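Local structure of CopN (Chlamydia pneumoniae, 4NRH) at residues A230-K235 with E248-N253; L268-L273 with A292-A297; V195-D200 with R274-R279. The protein probably acts as a gatekeeper of type III secretion, binding a translocator chaperone and so helping to direct when translocators are exported. All coordinates share one frame; numbering follows the deposited sequence.

Overall arrangement
The three contacts gather in the C-terminal helical part of CopN and show how neighbouring helices of this part of the chain are tied together by different kinds of interaction. Interaction 1 is polar, interaction 2 apolar, and interaction 3 joins a loop to the long helix 179-215. The centres of interactions 1 and 2 lie about 11 Å apart, those of 1 and 3 about 16 Å, and those of 2 and 3 about 15 Å. Tyr233 links all three: its OH lies 3.3 Å from Ala272 O, probably a hydrogen bond, it also meets Thr276, and its side chain packs on Leu273. The chaperone chain touches interactions 2 and 3, whereas interaction 1 has no partner from it.

Interaction 1 (A230-K235 with E248-N253); sequences AESYHK and EREVRN
Ser232 and Glu250 meet where two consecutive helices, 226-237 and 244-255, come side by side as a helical hairpin within the third helical domain of the low calcium response E family. The hydroxyl of Ser232 gives a hydrogen bond to the carboxylate, with OG 2.7 Å from Glu250 OE2; Glu250 OE2 accepts through its anti lone pair, the one facing away from OE1. Glu250 also lays its CG 4.0 Å from Ser232 CB. The other oxygen turns to Lys235, one helical turn further on, in a long salt bridge of 3.7 Å between Lys235 NZ and Glu250 OE1. The lysine approaches obliquely, its aliphatic CD and CE also passing beside OE1. One carboxylate thus serves two residues of the facing helix, a short bond on one oxygen and a looser charge pairing on the other.

Glu250 leaves the backbone with CG anti to N (chi1 178°) and bends at chi2 (64°), which turns the carboxylate toward both partners, whereas Lys235 runs fully extended. Lys228 O, one turn back, lies near the Ser232 hydroxyl in a weak bond that at best shares its proton. Beside this polar seam Val251 packs on helix 259-272, while Tyr233, pointing away, meets the ring of Phe202 edge-to-face (T-shaped). Along helix 244-255, Arg252 holds Glu248 side-on, its NE and NH2 both bonded to a single carboxylate oxygen, with Arg252 NE 3.0 Å from Glu248 OE2.

Interaction 2 (L268-L273 with A292-A297); sequences LFFSAL and AMIANA
Ile294 of 292-297 is the bump of this contact, and the hollow that receives it is formed by Phe269, Phe270 and Leu273 on 268-273. The two branches of the isoleucine divide the work. Its CG2 methyl settles against the root of Phe270, 3.8 Å from Phe270 CB, and meets the ring at its edge, near the ring plane, instead of lying over a face. The longer branch carries CD1 into the dip beside Phe269, where it comes to 4.0 Å from Phe269 CB. That placement follows from CG1 standing beside the backbone N (chi1 -65°) and an extended chi2. Leu273 reaches out to meet the same methyl tip to tip, Leu273 CD1 and Ile294 CD1 being 4.1 Å apart. Phe269 lends only its base, because its ring turns elsewhere. No hydrogen bond crosses between 268-273 and 292-297, so this contact rests on shape and apolar burial; a bond from Arg287 NH2 to Leu273 O lies just outside it.

Around the pair, the Phe269 side chain packs on Val229 and Ile236 of helix 226-237, and its ring on Val251 of helix 244-255. Leu46 of the chaperone SycD chain packs on Phe270 and Leu273, so one flank of the joint lies against the bound chaperone.

Interaction 3 (V195-D200 with R274-R279); sequences VLTSYD and RQTSSR
A threonine hydroxyl within a helix, Thr197 OG1, accepts a hydrogen bond from the backbone of a loop: Ser277 N lies 3.3 Å from it, and the N-H points almost straight at the oxygen (168°). The same OG1 is hydrogen-bonded to Ala194 O one turn back, so the hydroxyl bridges its own helix and the loop. It can do so because chi1 (65°) sets OG1 between the backbone N and the carbonyl carbon, while the CG2 methyl comes within 4.0 Å of Ser277 CB. Next along the helix, Ser198 OG touches the methyl of Thr276, 3.8 Å from Thr276 CG2; the hydroxyl of Ser198 itself is hydrogen-bonded to His234 NE2. Thr276 OG1 in turn is bonded to Ala272 O and Tyr233 OH, which ties the loop both to Ala272 and to helix 226-237. Beyond it the chain enters an ST turn, with Arg279 N 3.1 Å from Ser277 OG, an oxygen that also bonds Glu23 of the chaperone SycD chain.

The loop therefore lies between helix 179-215 and the chaperone, whose Asp29 forms a salt bridge with Arg279. Helix 226-237 packs against Val195, Ser198 and Tyr199, and helix 139-149 meets Val195 and Tyr199.

Interaction 1 (A230-K235 with E248-N253)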
loop_
_atom_site.group_PDB
_atom_site.type_symbol
_atom_site.label_atom_id
_atom_site.label_comp_id
_atom_site.label_asym_id
_atom_site.label_seq_id
_atom_site.Cartn_x
_atom_site.Cartn_y
_atom_site.Cartn_z
ATOM N N ALA A 230 -17.598 2.350 -8.092
ATOM C CA ALA A 230 -16.299 2.448 -7.434
ATOM C C ALA A 230 -16.036 3.853 -6.907
ATOM O O ALA A 230 -15.480 4.024 -5.823
ATOM C CB ALA A 230 -15.190 2.028 -8.390
ATOM N N GLU A 231 -16.437 4.857 -7.679
ATOM C CA GLU A 231 -16.259 6.247 -7.271
ATOM C C GLU A 231 -17.149 6.593 -6.081
ATOM O O GLU A 231 -16.760 7.374 -5.215
ATOM C CB GLU A 231 -16.539 7.193 -8.443
ATOM C CG GLU A 231 -15.454 7.179 -9.511
ATOM C CD GLU A 231 -15.878 7.875 -10.791
ATOM O OE1 GLU A 231 -17.086 8.146 -10.954
ATOM O OE2 GLU A 231 -15.000 8.150 -11.636
ATOM N N SER A 232 -18.345 6.012 -6.045
ATOM C CA SER A 232 -19.259 6.216 -4.925
ATOM C C SER A 232 -18.690 5.569 -3.668
ATOM O O SER A 232 -18.737 6.149 -2.583
ATOM C CB SER A 232 -20.644 5.642 -5.238
ATOM O OG SER A 232 -21.336 6.454 -6.170
ATOM N N TYR A 233 -18.160 4.361 -3.832
ATOM C CA TYR A 233 -17.516 3.619 -2.752
ATOM C C TYR A 233 -16.394 4.436 -2.117
ATOM O O TYR A 233 -16.289 4.521 -0.893
ATOM C CB TYR A 233 -16.981 2.287 -3.283
ATOM C CG TYR A 233 -16.313 1.402 -2.255
ATOM C CD1 TYR A 233 -17.008 0.938 -1.146
ATOM C CD2 TYR A 233 -14.991 1.004 -2.412
ATOM C CE1 TYR A 233 -16.399 0.119 -0.210
ATOM C CE2 TYR A 233 -14.375 0.184 -1.487
ATOM C CZ TYR A 233 -15.081 -0.255 -0.387
ATOM O OH TYR A 233 -14.465 -1.069 0.536
ATOM N N HIS A 234 -15.558 5.033 -2.959
ATOM C CA HIS A 234 -14.438 5.843 -2.492
ATOM C C HIS A 234 -14.912 7.159 -1.886
ATOM O O HIS A 234 -14.302 7.672 -0.948
ATOM C CB HIS A 234 -13.464 6.109 -3.639
ATOM C CG HIS A 234 -12.751 4.883 -4.114
ATOM N ND1 HIS A 234 -12.404 4.687 -5.434
ATOM C CD2 HIS A 234 -12.318 3.789 -3.445
ATOM C CE1 HIS A 234 -11.790 3.524 -5.556
ATOM N NE2 HIS A 234 -11.723 2.960 -4.364
ATOM N N LYS A 235 -15.996 7.703 -2.429
ATOM C CA LYS A 235 -16.604 8.913 -1.887
ATOM C C LYS A 235 -17.100 8.663 -0.470
ATOM O O LYS A 235 -16.945 9.504 0.417
ATOM C CB LYS A 235 -17.760 9.380 -2.774
ATOM C CG LYS A 235 -18.353 10.722 -2.376
ATOM C CD LYS A 235 -19.347 11.214 -3.415
ATOM C CE LYS A 235 -20.040 12.489 -2.962
ATOM N NZ LYS A 235 -21.054 12.950 -3.953
ATOM N N GLU A 248 -27.051 5.869 2.439
ATOM C CA GLU A 248 -28.274 5.504 1.730
ATOM C C GLU A 248 -28.542 6.456 0.570
ATOM O O GLU A 248 -28.924 6.026 -0.520
ATOM C CB GLU A 248 -29.470 5.493 2.686
ATOM C CG GLU A 248 -30.790 5.147 2.013
ATOM C CD GLU A 248 -31.969 5.214 2.963
ATOM O OE1 GLU A 248 -31.749 5.433 4.173
ATOM O OE2 GLU A 248 -33.117 5.052 2.499
ATOM N N ARG A 249 -28.339 7.748 0.811
ATOM C CA ARG A 249 -28.557 8.766 -0.211
ATOM C C ARG A 249 -27.610 8.583 -1.392
ATOM O O ARG A 249 -28.005 8.746 -2.546
ATOM C CB ARG A 249 -28.380 10.167 0.379
ATOM C CG ARG A 249 -28.796 11.286 -0.562
ATOM C CD ARG A 249 -28.615 12.651 0.081
ATOM N NE ARG A 249 -27.207 12.955 0.320
ATOM C CZ ARG A 249 -26.747 14.152 0.669
ATOM N NH1 ARG A 249 -27.586 15.168 0.820
ATOM N NH2 ARG A 249 -25.448 14.334 0.865
ATOM N N GLU A 250 -26.359 8.249 -1.092
ATOM C CA GLU A 250 -25.347 8.043 -2.122
ATOM C C GLU A 250 -25.711 6.859 -3.013
ATOM O O GLU A 250 -25.549 6.911 -4.232
ATOM C CB GLU A 250 -23.972 7.825 -1.487
ATOM C CG GLU A 250 -22.855 7.558 -2.487
ATOM C CD GLU A 250 -22.605 8.733 -3.414
ATOM O OE1 GLU A 250 -22.869 9.884 -3.007
ATOM O OE2 GLU A 250 -22.145 8.505 -4.553
ATOM N N VAL A 251 -26.202 5.791 -2.391
ATOM C CA VAL A 251 -26.623 4.601 -3.119
ATOM C C VAL A 251 -27.849 4.885 -3.987
ATOM O O VAL A 251 -27.925 4.435 -5.132
ATOM C CB VAL A 251 -26.932 3.438 -2.152
ATOM C CG1 VAL A 251 -27.601 2.286 -2.885
ATOM C CG2 VAL A 251 -25.657 2.967 -1.471
ATOM N N ARG A 252 -28.796 5.646 -3.447
ATOM C CA ARG A 252 -30.000 6.015 -4.187
ATOM C C ARG A 252 -29.691 6.900 -5.392
ATOM O O ARG A 252 -30.309 6.757 -6.446
ATOM C CB ARG A 252 -31.003 6.711 -3.265
ATOM C CG ARG A 252 -31.662 5.771 -2.272
ATOM C CD ARG A 252 -32.716 6.475 -1.438
ATOM N NE ARG A 252 -33.317 5.574 -0.458
ATOM C CZ ARG A 252 -34.268 4.690 -0.743
ATOM N NH1 ARG A 252 -34.733 4.587 -1.980
ATOM N NH2 ARG A 252 -34.756 3.910 0.211
ATOM N N ASN A 253 -28.743 7.817 -5.233
ATOM C CA ASN A 253 -28.285 8.635 -6.352
ATOM C C ASN A 253 -27.610 7.776 -7.415
ATOM O O ASN A 253 -27.573 8.131 -8.592
ATOM C CB ASN A 253 -27.319 9.720 -5.872
ATOM C CG ASN A 253 -27.992 10.757 -4.997
ATOM O OD1 ASN A 253 -29.216 10.890 -5.001
ATOM N ND2 ASN A 253 -27.193 11.501 -4.239
#

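Interaction 2 (L268-L273 with A292-A297)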
loop_
_atom_site.group_PDB
_atom_site.type_symbol
_atom_site.label_atom_id
_atom_site.label_comp_id
_atom_site.label_asym_id
_atom_site.label_seq_id
_atom_site.Cartn_x
_atom_site.Cartn_y
_atom_site.Cartn_z
ATOM N N LEU A 268 -23.177 -4.971 -1.509
ATOM C CA LEU A 268 -21.952 -4.967 -2.296
ATOM C C LEU A 268 -20.886 -4.105 -1.623
ATOM O O LEU A 268 -19.719 -4.492 -1.550
ATOM C CB LEU A 268 -22.232 -4.467 -3.713
ATOM C CG LEU A 268 -21.086 -4.637 -4.706
ATOM C CD1 LEU A 268 -20.658 -6.091 -4.733
ATOM C CD2 LEU A 268 -21.504 -4.170 -6.091
ATOM N N PHE A 269 -21.292 -2.933 -1.145
ATOM C CA PHE A 269 -20.394 -2.042 -0.416
ATOM C C PHE A 269 -19.870 -2.690 0.860
ATOM O O PHE A 269 -18.685 -2.580 1.178
ATOM C CB PHE A 269 -21.098 -0.725 -0.079
ATOM C CG PHE A 269 -21.164 0.242 -1.229
ATOM C CD1 PHE A 269 -20.515 -0.030 -2.421
ATOM C CD2 PHE A 269 -21.871 1.427 -1.112
ATOM C CE1 PHE A 269 -20.574 0.860 -3.478
ATOM C CE2 PHE A 269 -21.934 2.321 -2.165
ATOM C CZ PHE A 269 -21.284 2.036 -3.350
ATOM N N PHE A 270 -20.760 -3.355 1.591
ATOM C CA PHE A 270 -20.392 -4.007 2.843
ATOM C C PHE A 270 -19.413 -5.149 2.592
ATOM O O PHE A 270 -18.443 -5.321 3.330
ATOM C CB PHE A 270 -21.636 -4.527 3.570
ATOM C CG PHE A 270 -21.366 -4.988 4.975
ATOM C CD1 PHE A 270 -20.992 -6.297 5.231
ATOM C CD2 PHE A 270 -21.473 -4.107 6.040
ATOM C CE1 PHE A 270 -20.736 -6.721 6.522
ATOM C CE2 PHE A 270 -21.219 -4.525 7.331
ATOM C CZ PHE A 270 -20.850 -5.834 7.573
ATOM N N SER A 271 -19.678 -5.927 1.549
ATOM C CA SER A 271 -18.799 -7.025 1.166
ATOM C C SER A 271 -17.429 -6.510 0.736
ATOM O O SER A 271 -16.417 -7.186 0.917
ATOM C CB SER A 271 -19.431 -7.848 0.042
ATOM O OG SER A 271 -20.740 -8.263 0.389
ATOM N N ALA A 272 -17.404 -5.306 0.171
ATOM C CA ALA A 272 -16.165 -4.698 -0.306
ATOM C C ALA A 272 -15.201 -4.391 0.838
ATOM O O ALA A 272 -13.992 -4.293 0.631
ATOM C CB ALA A 272 -16.468 -3.431 -1.092
ATOM N N LEU A 273 -15.741 -4.234 2.043
ATOM C CA LEU A 273 -14.928 -3.883 3.205
ATOM C C LEU A 273 -13.963 -4.999 3.600
ATOM O O LEU A 273 -12.955 -4.749 4.261
ATOM C CB LEU A 273 -15.826 -3.534 4.393
ATOM C CG LEU A 273 -16.772 -2.349 4.197
ATOM C CD1 LEU A 273 -17.728 -2.231 5.370
ATOM C CD2 LEU A 273 -15.989 -1.062 4.011
ATOM N N ALA A 292 -20.744 -0.338 10.229
ATOM C CA ALA A 292 -21.930 -0.113 11.046
ATOM C C ALA A 292 -22.994 0.685 10.298
ATOM O O ALA A 292 -24.176 0.341 10.331
ATOM C CB ALA A 292 -21.551 0.599 12.336
ATOM N N MET A 293 -22.570 1.752 9.629
ATOM C CA MET A 293 -23.499 2.646 8.946
ATOM C C MET A 293 -24.154 1.980 7.739
ATOM O O MET A 293 -25.326 2.224 7.450
ATOM C CB MET A 293 -22.787 3.929 8.514
ATOM C CG MET A 293 -22.303 4.789 9.673
ATOM S SD MET A 293 -23.590 5.121 10.894
ATOM C CE MET A 293 -23.022 4.132 12.276
ATOM N N ILE A 294 -23.399 1.143 7.033
ATOM C CA ILE A 294 -23.953 0.376 5.923
ATOM C C ILE A 294 -24.974 -0.627 6.451
ATOM O O ILE A 294 -26.046 -0.802 5.869
ATOM C CB ILE A 294 -22.856 -0.361 5.127
ATOM C CG1 ILE A 294 -21.925 0.644 4.448
ATOM C CG2 ILE A 294 -23.472 -1.279 4.081
ATOM C CD1 ILE A 294 -20.722 0.012 3.789
ATOM N N ALA A 295 -24.632 -1.276 7.559
ATOM C CA ALA A 295 -25.544 -2.195 8.232
ATOM C C ALA A 295 -26.817 -1.475 8.666
ATOM O O ALA A 295 -27.921 -2.006 8.533
ATOM C CB ALA A 295 -24.863 -2.840 9.428
ATOM N N ASN A 296 -26.653 -0.262 9.186
ATOM C CA ASN A 296 -27.786 0.557 9.599
ATOM C C ASN A 296 -28.632 0.987 8.406
ATOM O O ASN A 296 -29.860 1.025 8.486
ATOM C CB ASN A 296 -27.306 1.791 10.366
ATOM C CG ASN A 296 -26.771 1.449 11.742
ATOM O OD1 ASN A 296 -26.715 0.280 12.127
ATOM N ND2 ASN A 296 -26.380 2.470 12.496
ATOM N N ALA A 297 -27.965 1.314 7.303
ATOM C CA ALA A 297 -28.650 1.726 6.084
ATOM C C ALA A 297 -29.501 0.594 5.523
ATOM O O ALA A 297 -30.623 0.816 5.071
ATOM C CB ALA A 297 -27.642 2.198 5.045
#

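Interaction 3 (V195-D200 with R274-R279)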
loop_
_atom_site.group_PDB
_atom_site.type_symbol
_atom_site.label_atom_id
_atom_site.label_comp_id
_atom_site.label_asym_id
_atom_site.label_seq_id
_atom_site.Cartn_x
_atom_site.Cartn_y
_atom_site.Cartn_z
ATOM N N VAL A 195 -6.448 1.558 -4.401
ATOM C CA VAL A 195 -7.619 2.055 -5.113
ATOM C C VAL A 195 -8.038 1.104 -6.237
ATOM O O VAL A 195 -9.228 0.855 -6.441
ATOM C CB VAL A 195 -7.355 3.464 -5.693
ATOM C CG1 VAL A 195 -8.436 3.857 -6.687
ATOM C CG2 VAL A 195 -7.266 4.486 -4.570
ATOM N N LEU A 196 -7.052 0.559 -6.944
ATOM C CA LEU A 196 -7.307 -0.359 -8.052
ATOM C C LEU A 196 -8.050 -1.625 -7.627
ATOM O O LEU A 196 -8.805 -2.196 -8.412
ATOM C CB LEU A 196 -5.993 -0.744 -8.736
ATOM C CG LEU A 196 -5.347 0.320 -9.625
ATOM C CD1 LEU A 196 -4.002 -0.161 -10.142
ATOM C CD2 LEU A 196 -6.271 0.679 -10.776
ATOM N N THR A 197 -7.825 -2.067 -6.393
ATOM C CA THR A 197 -8.493 -3.261 -5.879
ATOM C C THR A 197 -10.009 -3.088 -5.867
ATOM O O THR A 197 -10.751 -4.044 -6.095
ATOM C CB THR A 197 -8.018 -3.613 -4.458
ATOM O OG1 THR A 197 -8.399 -2.571 -3.551
ATOM C CG2 THR A 197 -6.505 -3.784 -4.425
ATOM N N SER A 198 -10.463 -1.868 -5.598
ATOM C CA SER A 198 -11.890 -1.565 -5.601
ATOM C C SER A 198 -12.470 -1.679 -7.005
ATOM O O SER A 198 -13.485 -2.340 -7.212
ATOM C CB SER A 198 -12.148 -0.166 -5.045
ATOM O OG SER A 198 -11.666 -0.047 -3.721
ATOM N N TYR A 199 -11.820 -1.024 -7.964
ATOM C CA TYR A 199 -12.238 -1.094 -9.360
ATOM C C TYR A 199 -12.255 -2.538 -9.845
ATOM O O TYR A 199 -13.169 -2.951 -10.554
ATOM C CB TYR A 199 -11.324 -0.245 -10.245
ATOM C CG TYR A 199 -11.556 1.245 -10.112
ATOM C CD1 TYR A 199 -10.912 1.985 -9.130
ATOM C CD2 TYR A 199 -12.422 1.910 -10.970
ATOM C CE1 TYR A 199 -11.122 3.348 -9.008
ATOM C CE2 TYR A 199 -12.638 3.269 -10.858
ATOM C CZ TYR A 199 -11.987 3.983 -9.876
ATOM O OH TYR A 199 -12.203 5.338 -9.764
ATOM N N ASP A 200 -11.239 -3.299 -9.453
ATOM C CA ASP A 200 -11.159 -4.713 -9.802
ATOM C C ASP A 200 -12.322 -5.485 -9.191
ATOM O O ASP A 200 -12.924 -6.340 -9.842
ATOM C CB ASP A 200 -9.827 -5.309 -9.339
ATOM C CG ASP A 200 -9.736 -6.804 -9.590
ATOM O OD1 ASP A 200 -10.216 -7.583 -8.738
ATOM O OD2 ASP A 200 -9.186 -7.200 -10.639
ATOM N N ARG A 274 -14.274 -6.226 3.194
ATOM C CA ARG A 274 -13.394 -7.358 3.465
ATOM C C ARG A 274 -12.725 -7.897 2.204
ATOM O O ARG A 274 -11.939 -8.840 2.273
ATOM C CB ARG A 274 -14.167 -8.483 4.154
ATOM C CG ARG A 274 -15.144 -9.210 3.247
ATOM C CD ARG A 274 -15.623 -10.505 3.880
ATOM N NE ARG A 274 -16.824 -11.020 3.233
ATOM C CZ ARG A 274 -16.813 -11.850 2.194
ATOM N NH1 ARG A 274 -15.659 -12.256 1.680
ATOM N NH2 ARG A 274 -17.954 -12.273 1.667
ATOM N N GLN A 275 -13.034 -7.299 1.057
ATOM C CA GLN A 275 -12.507 -7.786 -0.216
ATOM C C GLN A 275 -11.553 -6.791 -0.866
ATOM O O GLN A 275 -10.820 -7.135 -1.794
ATOM C CB GLN A 275 -13.650 -8.110 -1.180
ATOM C CG GLN A 275 -14.576 -9.218 -0.701
ATOM C CD GLN A 275 -13.912 -10.581 -0.728
ATOM O OE1 GLN A 275 -13.324 -11.019 0.261
ATOM N NE2 GLN A 275 -14.003 -11.261 -1.865
ATOM N N THR A 276 -11.562 -5.556 -0.377
ATOM C CA THR A 276 -10.678 -4.528 -0.909
ATOM C C THR A 276 -9.514 -4.273 0.044
ATOM O O THR A 276 -9.542 -4.697 1.200
ATOM C CB THR A 276 -11.432 -3.211 -1.173
ATOM O OG1 THR A 276 -12.050 -2.758 0.037
ATOM C CG2 THR A 276 -12.503 -3.413 -2.236
ATOM N N SER A 277 -8.493 -3.587 -0.457
ATOM C CA SER A 277 -7.250 -3.380 0.279
ATOM C C SER A 277 -7.443 -2.651 1.605
ATOM O O SER A 277 -8.208 -1.690 1.693
ATOM C CB SER A 277 -6.253 -2.607 -0.584
ATOM O OG SER A 277 -5.088 -2.283 0.156
ATOM N N SER A 278 -6.744 -3.124 2.632
ATOM C CA SER A 278 -6.780 -2.506 3.953
ATOM C C SER A 278 -6.199 -1.096 3.914
ATOM O O SER A 278 -6.526 -0.254 4.751
ATOM C CB SER A 278 -6.013 -3.361 4.963
ATOM O OG SER A 278 -4.616 -3.304 4.731
ATOM N N ARG A 279 -5.333 -0.851 2.937
ATOM C CA ARG A 279 -4.674 0.440 2.775
ATOM C C ARG A 279 -5.665 1.550 2.414
ATOM O O ARG A 279 -5.378 2.732 2.596
ATOM C CB ARG A 279 -3.582 0.336 1.708
ATOM C CG ARG A 279 -2.595 1.487 1.701
ATOM C CD ARG A 279 -1.516 1.267 0.656
ATOM N NE ARG A 279 -0.602 2.402 0.566
ATOM C CZ ARG A 279 0.482 2.545 1.318
ATOM N NH1 ARG A 279 0.792 1.625 2.222
ATOM N NH2 ARG A 279 1.259 3.609 1.167
#